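Side-chain contacts in diphosphomevalonate decarboxylase, putative (Trypanosoma brucei, PDB 2HKE), which probably catalyses the ATP-dependent decarboxylation of (R)-5-diphosphomevalonate to isopentenyl diphosphate in the mevalonate pathway to isoprenoids and sterols: residues T263-T266 and E267-A271; Y270-I273 and R274-K277. The protein carries 1 engineered substitution. All coordinates share one frame; numbering follows the deposited sequence.

Contact 1 of 2, residues T263-T266 and E267-A271; sequences TYAT and EDSYA
Thr-266 and Ser-269 exchange bonds in a capping box at the start of helix 267-283. The Ser-269 N-H points at Thr-266 OG1, 3.2 Å away and nearly straight at 171°, and in return Thr-266 N donates to Ser-269 OG over 3.2 Å at 166°. The hydroxyl of Thr-266 can face the first turn because it is turned between its own backbone N and carbonyl carbon (chi1 65°), while CG2 lies beside the N. The carbonyl of the same residue opens the regular helical ladder by accepting from Tyr-270 N. One residue thus meets two amide groups of the first turn, one with its side chain and one with its backbone.

The tight part lies on the inner flank. Ala-265 CB sits 3.8 Å from Ser-269 CB and rests obliquely on the far end of the Tyr-270 ring, 3.6 Å from CZ; nearer its root, the ring passes Thr-266 O at 3.2 Å from CD2. Ser-269 OG, in a buried residue, also bonds to the carbonyl of Ala-296, which fixes the hydroxyl from a second direction. The outer side is looser and wetter. There a water lies 2.6 Å from Thr-266 OG1 and donates to Asp-268 OD2, bridging cap and carboxylate, while the side chain of exposed Glu-267 touches the preceding segment only through CB. The other oxygen of Asp-268, OD1, forms a salt bridge with Lys-354 and a hydrogen bond with His-351 NE2.

The segment 263-266 ends the loop that follows helix 237-256, so the box marks where that connection turns into helix 267-283, with Ser-269 against Phe-292 in the loop that joins strands 288-291 and 298-303.

Contact 2 of 2, residues Y270-I273 and R274-K277; sequences YAMI and RLVK. With SO4 (sulfate ion), chain D.
Successive turns of the amphipathic helix 267-283 meet here, joined by i to i+4 backbone bonds such as Val-276 N to Met-272 O (3.0 Å). On its buried flank Met-272 SD comes to 4.3 Å from Leu-275 CD2, and both side chains press on Leu-314 of helix 307-317. Val-276 lies against strand 288-291 through Leu-288 and Tyr-290; its CG2, beside the backbone N, approaches Met-272 O at 3.2 Å.

Buried Ile-273 and exposed Lys-277 run side by side, pointing the same way. The lysine chain, extended beyond CG, lays CE 3.7 Å from Ile-273 CG2, so its aliphatic end runs alongside the methyl, and Tyr-290 touches both residues.

Arg-274 instead bends at chi3 (-47°), which folds its guanidinium back along the helix: Ala-271 CA lies over one face, 3.7 Å from NH1. A sulfate, probably from the crystallisation liquor and also bonded by Asp-350 N, is held at the guanidinium edge, with O4 near its plane. Arg-274 NE donates to O4 at 3.0 Å and to O3 at 3.2 Å, Arg-274 NH2 adds a third to sulfate O3 at 3.1 Å, and all three bonds are bent.

Both contacts belong to helix 267-283 and share Tyr-270 and Ala-271, contact 1 holding its first turn and contact 2 the turns that follow. Contact 1 is partly buried and mainly polar: hydroxyls serve amides at the helix start, a water joins the cap to a carboxylate, and its apolar share is little more than an alanine against a tyrosine ring. More of the residues in contact 2 are buried, and its chemistry divides by flank, with apolar side chains packed on helix 307-317 and strand 288-291 and charged ones on the surface. At the surface, contact 1 uses a water beside its own aspartate, and contact 2 binds a sulfate through its arginine.

Contact 1 of 2, residues T263-T266 and E267-A271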
loop_
_atom_site.group_PDB
_atom_site.type_symbol
_atom_site.label_atom_id
_atom_site.label_comp_id
_atom_site.label_asym_id
_atom_site.label_seq_id
_atom_site.Cartn_x
_atom_site.Cartn_y
_atom_site.Cartn_z
ATOM N N THR A 263 -17.228 6.553 -5.463
ATOM C CA THR A 263 -17.566 5.731 -4.297
ATOM C C THR A 263 -16.804 4.435 -4.346
ATOM O O THR A 263 -17.038 3.589 -5.222
ATOM C CB THR A 263 -19.069 5.362 -4.291
ATOM O OG1 THR A 263 -19.838 6.572 -4.419
ATOM C CG2 THR A 263 -19.420 4.636 -2.993
ATOM N N TYR A 264 -15.887 4.257 -3.394
ATOM C CA TYR A 264 -15.223 2.989 -3.275
ATOM C C TYR A 264 -15.714 2.195 -2.058
ATOM O O TYR A 264 -15.484 0.999 -1.981
ATOM C CB TYR A 264 -13.719 3.232 -3.153
ATOM C CG TYR A 264 -13.103 3.877 -4.356
ATOM C CD1 TYR A 264 -13.223 3.316 -5.615
ATOM C CD2 TYR A 264 -12.346 5.043 -4.223
ATOM C CE1 TYR A 264 -12.605 3.926 -6.741
ATOM C CE2 TYR A 264 -11.745 5.639 -5.315
ATOM C CZ TYR A 264 -11.840 5.059 -6.569
ATOM O OH TYR A 264 -11.219 5.700 -7.633
ATOM N N ALA A 265 -16.272 2.889 -1.077
ATOM C CA ALA A 265 -16.737 2.259 0.170
ATOM C C ALA A 265 -18.104 1.619 -0.044
ATOM O O ALA A 265 -18.890 2.089 -0.856
ATOM C CB ALA A 265 -16.826 3.269 1.216
ATOM N N THR A 266 -18.345 0.525 0.671
ATOM C CA THR A 266 -19.646 -0.125 0.720
ATOM C C THR A 266 -20.232 0.071 2.099
ATOM O O THR A 266 -19.590 0.615 2.988
ATOM C CB THR A 266 -19.490 -1.602 0.498
ATOM O OG1 THR A 266 -18.738 -2.158 1.600
ATOM C CG2 THR A 266 -18.804 -1.908 -0.855
ATOM N N GLU A 267 -21.437 -0.441 2.328
ATOM C CA GLU A 267 -21.990 -0.280 3.681
ATOM C C GLU A 267 -21.214 -1.130 4.685
ATOM O O GLU A 267 -21.270 -0.875 5.886
ATOM C CB GLU A 267 -23.452 -0.647 3.708
ATOM C CG GLU A 267 -24.379 0.420 3.025
ATOM C CD GLU A 267 -24.385 1.776 3.723
ATOM O OE1 GLU A 267 -24.210 1.837 4.979
ATOM O OE2 GLU A 267 -24.555 2.817 3.010
ATOM N N ASP A 268 -20.590 -2.201 4.217
ATOM C CA ASP A 268 -19.692 -2.983 5.104
ATOM C C ASP A 268 -18.517 -2.115 5.567
ATOM O O ASP A 268 -18.179 -2.113 6.759
ATOM C CB ASP A 268 -19.144 -4.205 4.411
ATOM C CG ASP A 268 -20.145 -5.316 4.270
ATOM O OD1 ASP A 268 -21.157 -5.345 4.970
ATOM O OD2 ASP A 268 -19.886 -6.171 3.413
ATOM N N SER A 269 -17.914 -1.378 4.634
ATOM C CA SER A 269 -16.894 -0.370 4.988
ATOM C C SER A 269 -17.371 0.575 6.078
ATOM O O SER A 269 -16.676 0.807 7.076
ATOM C CB SER A 269 -16.491 0.459 3.764
ATOM O OG SER A 269 -16.066 -0.377 2.726
ATOM N N TYR A 270 -18.552 1.159 5.873
ATOM C CA TYR A 270 -19.103 2.115 6.815
ATOM C C TYR A 270 -19.451 1.478 8.139
ATOM O O TYR A 270 -19.252 2.096 9.201
ATOM C CB TYR A 270 -20.332 2.864 6.245
ATOM C CG TYR A 270 -20.067 3.648 4.988
ATOM C CD1 TYR A 270 -19.054 4.597 4.938
ATOM C CD2 TYR A 270 -20.825 3.436 3.836
ATOM C CE1 TYR A 270 -18.799 5.323 3.780
ATOM C CE2 TYR A 270 -20.570 4.162 2.658
ATOM C CZ TYR A 270 -19.583 5.107 2.647
ATOM O OH TYR A 270 -19.343 5.819 1.494
ATOM N N ALA A 271 -19.910 0.227 8.102
ATOM C CA ALA A 271 -20.170 -0.457 9.356
ATOM C C ALA A 271 -18.852 -0.687 10.135
ATOM O O ALA A 271 -18.836 -0.624 11.350
ATOM C CB ALA A 271 -20.824 -1.779 9.078
HETATM O O HOH W 1 -18.383 -4.752 1.221
#

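Contact 2 of 2, residues Y270-I273 and R274-K277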
loop_
_atom_site.group_PDB
_atom_site.type_symbol
_atom_site.label_atom_id
_atom_site.label_comp_id
_atom_site.label_asym_id
_atom_site.label_seq_id
_atom_site.Cartn_x
_atom_site.Cartn_y
_atom_site.Cartn_z
ATOM N N TYR A 270 -18.552 1.159 5.873
ATOM C CA TYR A 270 -19.103 2.115 6.815
ATOM C C TYR A 270 -19.451 1.478 8.139
ATOM O O TYR A 270 -19.252 2.096 9.201
ATOM C CB TYR A 270 -20.332 2.864 6.245
ATOM C CG TYR A 270 -20.067 3.648 4.988
ATOM C CD1 TYR A 270 -19.054 4.597 4.938
ATOM C CD2 TYR A 270 -20.825 3.436 3.836
ATOM C CE1 TYR A 270 -18.799 5.323 3.780
ATOM C CE2 TYR A 270 -20.570 4.162 2.658
ATOM C CZ TYR A 270 -19.583 5.107 2.647
ATOM O OH TYR A 270 -19.343 5.819 1.494
ATOM N N ALA A 271 -19.910 0.227 8.102
ATOM C CA ALA A 271 -20.170 -0.457 9.356
ATOM C C ALA A 271 -18.852 -0.687 10.135
ATOM O O ALA A 271 -18.836 -0.624 11.350
ATOM C CB ALA A 271 -20.824 -1.779 9.078
ATOM N N MET A 272 -17.773 -0.981 9.416
ATOM C CA MET A 272 -16.456 -1.138 10.053
ATOM C C MET A 272 -16.023 0.143 10.714
ATOM O O MET A 272 -15.481 0.117 11.821
ATOM C CB MET A 272 -15.406 -1.674 9.059
ATOM C CG MET A 272 -15.461 -3.184 8.882
ATOM S SD MET A 272 -15.049 -4.178 10.311
ATOM C CE MET A 272 -13.250 -3.864 10.457
ATOM N N ILE A 273 -16.296 1.283 10.082
ATOM C CA ILE A 273 -15.949 2.552 10.671
ATOM C C ILE A 273 -16.751 2.708 11.971
ATOM O O ILE A 273 -16.193 3.022 12.995
ATOM C CB ILE A 273 -16.235 3.702 9.716
ATOM C CG1 ILE A 273 -15.262 3.686 8.535
ATOM C CG2 ILE A 273 -16.271 5.030 10.476
ATOM C CD1 ILE A 273 -15.619 4.676 7.462
ATOM N N ARG A 274 -18.068 2.483 11.906
ATOM C CA ARG A 274 -18.902 2.594 13.089
ATOM C C ARG A 274 -18.447 1.671 14.207
ATOM O O ARG A 274 -18.465 2.086 15.385
ATOM C CB ARG A 274 -20.376 2.313 12.759
ATOM C CG ARG A 274 -20.932 3.309 11.810
ATOM C CD ARG A 274 -22.461 3.430 11.904
ATOM N NE ARG A 274 -23.125 2.135 11.909
ATOM C CZ ARG A 274 -23.373 1.414 10.827
ATOM N NH1 ARG A 274 -23.022 1.858 9.640
ATOM N NH2 ARG A 274 -24.003 0.249 10.942
ATOM N N LEU A 275 -18.051 0.446 13.846
ATOM C CA LEU A 275 -17.612 -0.560 14.822
ATOM C C LEU A 275 -16.319 -0.147 15.532
ATOM O O LEU A 275 -16.196 -0.226 16.783
ATOM C CB LEU A 275 -17.421 -1.894 14.115
ATOM C CG LEU A 275 -17.065 -3.093 14.972
ATOM C CD1 LEU A 275 -17.946 -3.227 16.238
ATOM C CD2 LEU A 275 -17.137 -4.335 14.121
ATOM N N VAL A 276 -15.348 0.304 14.767
ATOM C CA VAL A 276 -14.103 0.743 15.385
ATOM C C VAL A 276 -14.402 1.883 16.339
ATOM O O VAL A 276 -13.895 1.910 17.471
ATOM C CB VAL A 276 -13.073 1.159 14.328
ATOM C CG1 VAL A 276 -11.876 1.859 14.960
ATOM C CG2 VAL A 276 -12.712 -0.073 13.497
ATOM N N LYS A 277 -15.200 2.854 15.886
ATOM C CA LYS A 277 -15.547 3.988 16.733
ATOM C C LYS A 277 -16.244 3.568 18.021
ATOM O O LYS A 277 -15.930 4.068 19.113
ATOM C CB LYS A 277 -16.434 4.968 15.963
ATOM C CG LYS A 277 -15.657 5.757 14.927
ATOM C CD LYS A 277 -16.606 6.677 14.168
ATOM C CE LYS A 277 -15.851 7.538 13.182
ATOM N NZ LYS A 277 -16.827 8.354 12.407
HETATM S S SO4 D . -25.308 1.651 14.755
HETATM O O1 SO4 D . -26.441 2.471 14.348
HETATM O O2 SO4 D . -25.551 1.129 16.082
HETATM O O3 SO4 D . -25.160 0.568 13.777
HETATM O O4 SO4 D . -24.126 2.503 14.728
#